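Side-chain contacts in protease (Vibrio cholerae, PDB 4L9D), which is the calcium-binding PKD1 domain of PrtV, a secreted metalloprotease that probably kills host cells and cleaves extracellular matrix proteins: residues S23-S28 and V35-D40; T67-D70 and D74-T77. All coordinates share one frame; numbering follows the deposited sequence. Where two conformers were deposited one is given.

Contact 1. Residues S23-S28 and V35-D40; sequences SQNTSS and VSYLWD
N25 reaches out of one sheet of the PKD beta-sandwich to the aromatic rings of Y37 and W39 in the other. The strands belong to different sheets, their axes 11.8 Å apart at closest, so side chains alone bridge the interior between them. From CB, which sets off toward the facing sheet, the chain runs with CG anti to the backbone N (chi1 -162°), and CG passes 4.1 Å from Y37 CE1. The amide then divides its work. Its ND2 lies against the Y37 ring, 3.3 Å from CE1, with the amide and ring planes 67° apart, and comes within 4.2 Å of W39 CZ2. ND2 donates to the carbonyl oxygen of A50, which also accepts from W39 NE1, so one loop oxygen holds both the amide and the indole in place. The other branch turns back to its own chain: OD1 accepts from S27 N at 3.1 Å, an Asx turn that shapes the chain as it leaves the strand. Asparagine suits this site because one short group offers both an acceptor and a donor. Tryptophan fills the interior beside it, its ring also meeting F12 at about 45°. Serine is small enough to fit beside the far end of the indole, and its hydroxyl bonds to P52 O while S23 CB rests 3.7 Å from W39 CH2.

Contact 2. Residues T67-D70 and D74-T77; sequences TVTD and DSDT
T67, T69, S75 and T77 share one first torsion, with the hydroxyl anti to the carbonyl carbon and beside the backbone N (chi1 -56° to -66°), and this turns the hydroxyls of facing residues toward each other. T67 OG1 meets T77 OG1 at 2.8 Å, and T69 OG1 meets S75 OG at 2.7 Å; in each bond either oxygen could be the donor. Both are non-hydrogen-bonded pairs, where the alpha carbons lie close and short beta-branched or serine side chains can reach across. The segments are the arms of an antiparallel beta hairpin, whose hydrogen-bonded pair V68 and D76 lies between the two hydroxyl-linked pairs: V68 N gives to D76 O at 2.9 Å and D76 N to V68 O at 3.0 Å. V68 and D76 point to the other face of the sheet, where valine packs on Y37 and P8, while D76 OD2 takes a bond from A10 N. At the turn, D70 N donates to D74 O, and D74 N returns the gesture to D70 OD1 at 3.0 Å, from 37° above the carboxylate plane. Both aspartates belong to the domain's calcium site, which holds no calcium in this structure. D70 OD1 and D74 OD2 are 4.4 Å apart, acids gathered for a cation; here K72 NZ forms salt bridges with D70 OD2 and D74 OD2 and probably offsets part of their charge.

In the fold
Following the chain from the N terminus, strand 20-25 leads into contact 1, which closes the six-residue connection 29-34, nearly all loop, carrying the sodium ligands D29 and G32 and the calcium ligand D31. The chain then passes through strands 46-47 and 53-55 before strand 60-70 returns beside 34-40, and contact 2 closes the short turn 71-73. The two contacts follow in series, neither nested nor crossed. Contact 1 joins the two sheets across the sandwich; contact 2 lies within one of them. They meet where strands 34-40 and 60-70 pair, L38 N to T67 O at 2.9 Å, with V35 and S36 facing T69 in a classic beta bulge.

Contact 1. Residues S23-S28 and V35-D40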
ATOM      1  N   SER A  23      -6.389  -4.865  -1.024  1.00  5.31           N
ATOM      2  CA  SER A  23      -5.855  -3.751  -1.798  1.00  4.91           C
ATOM      3  C   SER A  23      -6.070  -3.938  -3.285  1.00  5.10           C
ATOM      4  O   SER A  23      -6.125  -5.052  -3.824  1.00  6.12           O
ATOM      5  CB  SER A  23      -4.392  -3.524  -1.482  1.00  4.49           C
ATOM      6  OG  SER A  23      -3.592  -4.630  -1.896  1.00  4.81           O
ATOM      7  N   GLN A  24      -6.150  -2.790  -3.946  1.00  5.12           N
ATOM      8  CA  GLN A  24      -6.050  -2.696  -5.378  0.60  6.63           C
ATOM      9  C   GLN A  24      -4.938  -1.710  -5.716  1.00  5.17           C
ATOM     10  O   GLN A  24      -4.937  -0.596  -5.216  1.00  5.68           O
ATOM     11  CB  GLN A  24      -7.376  -2.246  -6.011  0.60  9.29           C
ATOM     12  CG  GLN A  24      -7.295  -2.226  -7.501  0.60 10.01           C
ATOM     13  CD  GLN A  24      -8.452  -1.510  -8.201  0.60 15.47           C
ATOM     14  OE1 GLN A  24      -8.805  -1.906  -9.258  0.60 24.72           O
ATOM     15  NE2 GLN A  24      -8.909  -0.403  -7.673  0.60 17.02           N
ATOM     16  N   ASN A  25      -3.966  -2.163  -6.488  1.00  5.01           N
ATOM     17  CA  ASN A  25      -2.826  -1.299  -6.867  1.00  4.43           C
ATOM     18  C   ASN A  25      -3.171  -0.531  -8.117  1.00  4.98           C
ATOM     19  O   ASN A  25      -3.423  -1.152  -9.139  1.00  7.18           O
ATOM     20  CB  ASN A  25      -1.602  -2.153  -7.040  1.00  6.32           C
ATOM     21  CG  ASN A  25      -0.347  -1.329  -6.997  1.00  4.50           C
ATOM     22  OD1 ASN A  25      -0.292  -0.245  -7.577  1.00  5.67           O
ATOM     23  ND2 ASN A  25       0.660  -1.855  -6.333  1.00  6.10           N
ATOM     24  N   THR A  26      -3.187   0.777  -8.049  1.00  3.95           N
ATOM     25  CA  THR A  26      -3.580   1.651  -9.151  1.00  4.46           C
ATOM     26  C   THR A  26      -2.447   2.596  -9.533  1.00  4.55           C
ATOM     27  O   THR A  26      -2.674   3.687 -10.068  1.00  4.53           O
ATOM     28  CB  THR A  26      -4.896   2.386  -8.824  1.00  5.20           C
ATOM     29  OG1 THR A  26      -4.653   3.264  -7.738  1.00  4.84           O
ATOM     30  CG2 THR A  26      -6.037   1.403  -8.532  1.00  6.16           C
ATOM     31  N   SER A  27      -1.211   2.141  -9.325  1.00  4.59           N
ATOM     32  CA  SER A  27      -0.021   2.908  -9.629  1.00  4.74           C
ATOM     33  C   SER A  27       0.243   2.971 -11.104  1.00  5.11           C
ATOM     34  O   SER A  27      -0.323   2.157 -11.881  1.00  6.83           O
ATOM     35  CB  SER A  27       1.189   2.262  -8.886  1.00  5.00           C
ATOM     36  OG  SER A  27       1.020   2.213  -7.499  1.00  4.35           O
ATOM     37  N   SER A  28       1.104   3.873 -11.558  1.00  5.26           N
ATOM     38  CA  SER A  28       1.415   4.052 -12.913  1.00  6.69           C
ATOM     39  C   SER A  28       2.806   4.646 -13.105  1.00  5.56           C
ATOM     40  O   SER A  28       3.443   5.109 -12.157  1.00  6.58           O
ATOM     41  CB  SER A  28       0.342   4.862 -13.612  1.00  8.37           C
ATOM     42  OG  SER A  28       0.306   6.142 -13.042  1.00  9.48           O
ATOM     43  N   VAL A  35       8.588  -2.068 -11.196  1.00  4.51           N
ATOM     44  CA  VAL A  35       9.142  -3.380 -11.002  1.00  4.43           C
ATOM     45  C   VAL A  35       9.031  -3.913  -9.578  1.00  4.00           C
ATOM     46  O   VAL A  35       9.220  -5.126  -9.391  1.00  4.44           O
ATOM     47  CB  VAL A  35      10.604  -3.478 -11.473  1.00  6.60           C
ATOM     48  CG1 VAL A  35      10.710  -3.087 -12.962  1.00  9.10           C
ATOM     49  CG2 VAL A  35      11.552  -2.665 -10.626  1.00  7.64           C
ATOM     50  N   SER A  36       8.824  -3.064  -8.584  1.00  3.82           N
ATOM     51  CA  SER A  36       8.760  -3.529  -7.209  1.00  3.48           C
ATOM     52  C   SER A  36       7.915  -2.599  -6.346  1.00  3.11           C
ATOM     53  O   SER A  36       7.644  -1.436  -6.718  1.00  3.77           O
ATOM     54  CB  SER A  36      10.161  -3.631  -6.601  1.00  4.14           C
ATOM     55  OG  SER A  36      10.722  -2.347  -6.417  1.00  5.28           O
ATOM     56  N   TYR A  37       7.525  -3.162  -5.227  1.00  3.56           N
ATOM     57  CA  TYR A  37       6.594  -2.583  -4.277  1.00  3.86           C
ATOM     58  C   TYR A  37       7.103  -2.827  -2.856  1.00  3.96           C
ATOM     59  O   TYR A  37       7.548  -3.942  -2.536  1.00  4.76           O
ATOM     60  CB  TYR A  37       5.228  -3.271  -4.388  1.00  4.80           C
ATOM     61  CG  TYR A  37       4.664  -3.276  -5.770  1.00  4.12           C
ATOM     62  CD1 TYR A  37       4.089  -2.168  -6.321  1.00  5.41           C
ATOM     63  CD2 TYR A  37       4.842  -4.375  -6.626  1.00  5.24           C
ATOM     64  CE1 TYR A  37       3.643  -2.104  -7.603  1.00  6.26           C
ATOM     65  CE2 TYR A  37       4.376  -4.370  -7.906  1.00  5.69           C
ATOM     66  CZ  TYR A  37       3.756  -3.228  -8.398  1.00  6.32           C
ATOM     67  OH  TYR A  37       3.295  -3.188  -9.719  1.00  8.03           O
ATOM     68  N   LEU A  38       6.966  -1.812  -2.003  1.00  3.91           N
ATOM     69  CA  LEU A  38       7.131  -1.990  -0.558  1.00  4.12           C
ATOM     70  C   LEU A  38       5.887  -1.405   0.090  1.00  3.47           C
ATOM     71  O   LEU A  38       5.704  -0.158   0.134  1.00  3.94           O
ATOM     72  CB  LEU A  38       8.426  -1.380  -0.024  1.00  4.33           C
ATOM     73  CG  LEU A  38       8.857  -1.681   1.389  1.00  5.87           C
ATOM     74  CD1 LEU A  38       8.054  -0.940   2.422  1.00  6.80           C
ATOM     75  CD2 LEU A  38       8.949  -3.189   1.673  1.00  5.58           C
ATOM     76  N   TRP A  39       5.032  -2.256   0.583  1.00  3.15           N
ATOM     77  CA  TRP A  39       3.870  -1.866   1.385  1.00  3.66           C
ATOM     78  C   TRP A  39       4.269  -1.888   2.844  1.00  3.52           C
ATOM     79  O   TRP A  39       5.028  -2.758   3.310  1.00  3.95           O
ATOM     80  CB  TRP A  39       2.723  -2.916   1.218  1.00  4.11           C
ATOM     81  CG  TRP A  39       2.033  -2.916  -0.074  1.00  3.92           C
ATOM     82  CD1 TRP A  39       2.410  -3.605  -1.212  1.00  3.75           C
ATOM     83  CD2 TRP A  39       0.839  -2.214  -0.401  1.00  3.90           C
ATOM     84  NE1 TRP A  39       1.500  -3.389  -2.218  1.00  3.83           N
ATOM     85  CE2 TRP A  39       0.518  -2.536  -1.748  1.00  4.00           C
ATOM     86  CE3 TRP A  39      -0.011  -1.370   0.294  1.00  4.24           C
ATOM     87  CZ2 TRP A  39      -0.662  -2.075  -2.365  1.00  4.75           C
ATOM     88  CZ3 TRP A  39      -1.133  -0.891  -0.331  1.00  4.66           C
ATOM     89  CH2 TRP A  39      -1.462  -1.230  -1.645  1.00  4.86           C
ATOM     90  N   ASP A  40       3.674  -0.957   3.577  1.00  3.92           N
ATOM     91  CA  ASP A  40       3.996  -0.713   4.984  1.00  3.61           C
ATOM     92  C   ASP A  40       2.657  -0.440   5.641  1.00  3.54           C
ATOM     93  O   ASP A  40       2.007   0.571   5.370  1.00  4.02           O
ATOM     94  CB  ASP A  40       4.983   0.436   4.996  1.00  4.35           C
ATOM     95  CG  ASP A  40       5.213   1.149   6.287  1.00  4.17           C
ATOM     96  OD1 ASP A  40       4.535   0.876   7.306  1.00  4.45           O
ATOM     97  OD2 ASP A  40       6.111   2.059   6.291  1.00  5.87           O
TER

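Contact 2. Residues T67-D70 and D74-T77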
ATOM      1  N   THR A  67       5.265   2.248  -1.462  1.00  3.59           N
ATOM      2  CA  THR A  67       6.324   2.753  -2.311  1.00  3.78           C
ATOM      3  C   THR A  67       6.432   1.868  -3.529  1.00  3.87           C
ATOM      4  O   THR A  67       6.459   0.631  -3.395  1.00  5.63           O
ATOM      5  CB  THR A  67       7.667   2.758  -1.516  1.00  4.68           C
ATOM      6  OG1 THR A  67       7.594   3.688  -0.441  1.00  4.59           O
ATOM      7  CG2 THR A  67       8.854   3.160  -2.400  1.00  5.41           C
ATOM      8  N   VAL A  68       6.475   2.497  -4.699  1.00  4.03           N
ATOM      9  CA  VAL A  68       6.724   1.781  -5.943  1.00  3.80           C
ATOM     10  C   VAL A  68       8.080   2.242  -6.493  1.00  3.94           C
ATOM     11  O   VAL A  68       8.459   3.399  -6.307  1.00  4.64           O
ATOM     12  CB  VAL A  68       5.619   2.014  -6.958  1.00  4.56           C
ATOM     13  CG1 VAL A  68       4.244   1.649  -6.362  1.00  5.52           C
ATOM     14  CG2 VAL A  68       5.571   3.441  -7.537  1.00  5.84           C
ATOM     15  N   THR A  69       8.780   1.322  -7.167  1.00  3.91           N
ATOM     16  CA  THR A  69      10.061   1.599  -7.765  1.00  4.25           C
ATOM     17  C   THR A  69      10.079   1.077  -9.173  1.00  3.87           C
ATOM     18  O   THR A  69       9.556  -0.032  -9.439  1.00  4.31           O
ATOM     19  CB  THR A  69      11.217   0.982  -6.933  1.00  4.37           C
ATOM     20  OG1 THR A  69      11.119   1.477  -5.584  1.00  4.97           O
ATOM     21  CG2 THR A  69      12.571   1.329  -7.470  1.00  5.58           C
ATOM     22  N   ASP A  70      10.639   1.840 -10.099  1.00  4.16           N
ATOM     23  CA  ASP A  70      10.610   1.509 -11.506  1.00  4.22           C
ATOM     24  C   ASP A  70      11.957   1.007 -12.044  1.00  4.35           C
ATOM     25  O   ASP A  70      12.958   0.828 -11.320  1.00  4.57           O
ATOM     26  CB  ASP A  70       9.980   2.616 -12.326  1.00  5.01           C
ATOM     27  CG  ASP A  70      10.890   3.822 -12.601  1.00  5.46           C
ATOM     28  OD1 ASP A  70      12.067   3.814 -12.160  1.00  5.31           O
ATOM     29  OD2 ASP A  70      10.354   4.775 -13.231  1.00  6.92           O
ATOM     30  N   ASP A  74      13.766   4.831  -9.910  1.00  5.21           N
ATOM     31  CA  ASP A  74      13.032   5.930  -9.270  1.00  4.64           C
ATOM     32  C   ASP A  74      11.868   5.415  -8.467  1.00  4.04           C
ATOM     33  O   ASP A  74      11.204   4.455  -8.913  1.00  4.84           O
ATOM     34  CB  ASP A  74      12.607   6.958 -10.316  1.00  6.52           C
ATOM     35  CG  ASP A  74      13.766   7.594 -11.018  1.00  8.43           C
ATOM     36  OD1 ASP A  74      14.854   7.783 -10.392  1.00  9.88           O
ATOM     37  OD2 ASP A  74      13.639   7.953 -12.177  1.00 15.51           O
ATOM     38  N   SER A  75      11.560   6.051  -7.355  1.00  4.63           N
ATOM     39  CA  SER A  75      10.495   5.631  -6.475  1.00  4.00           C
ATOM     40  C   SER A  75       9.496   6.753  -6.225  1.00  4.29           C
ATOM     41  O   SER A  75       9.788   7.940  -6.362  1.00  6.65           O
ATOM     42  CB  SER A  75      11.076   5.176  -5.127  1.00  4.60           C
ATOM     43  OG  SER A  75      11.932   4.056  -5.269  1.00  4.81           O
ATOM     44  N   ASP A  76       8.305   6.361  -5.763  1.00  4.28           N
ATOM     45  CA  ASP A  76       7.270   7.263  -5.314  1.00  3.84           C
ATOM     46  C   ASP A  76       6.467   6.578  -4.256  1.00  3.58           C
ATOM     47  O   ASP A  76       6.358   5.331  -4.237  1.00  4.23           O
ATOM     48  CB  ASP A  76       6.337   7.694  -6.465  1.00  4.14           C
ATOM     49  CG  ASP A  76       5.389   8.768  -6.081  1.00  4.79           C
ATOM     50  OD1 ASP A  76       5.911   9.840  -5.623  1.00  7.19           O
ATOM     51  OD2 ASP A  76       4.157   8.641  -6.215  1.00  5.12           O
ATOM     52  N   THR A  77       5.846   7.357  -3.366  1.00  3.86           N
ATOM     53  CA  THR A  77       5.116   6.846  -2.225  1.00  3.82           C
ATOM     54  C   THR A  77       3.763   7.516  -2.090  1.00  4.49           C
ATOM     55  O   THR A  77       3.637   8.721  -2.279  1.00  5.77           O
ATOM     56  CB  THR A  77       5.950   7.020  -0.946  1.00  4.54           C
ATOM     57  OG1 THR A  77       7.218   6.361  -1.129  1.00  4.93           O
ATOM     58  CG2 THR A  77       5.289   6.528   0.316  1.00  5.31           C
TER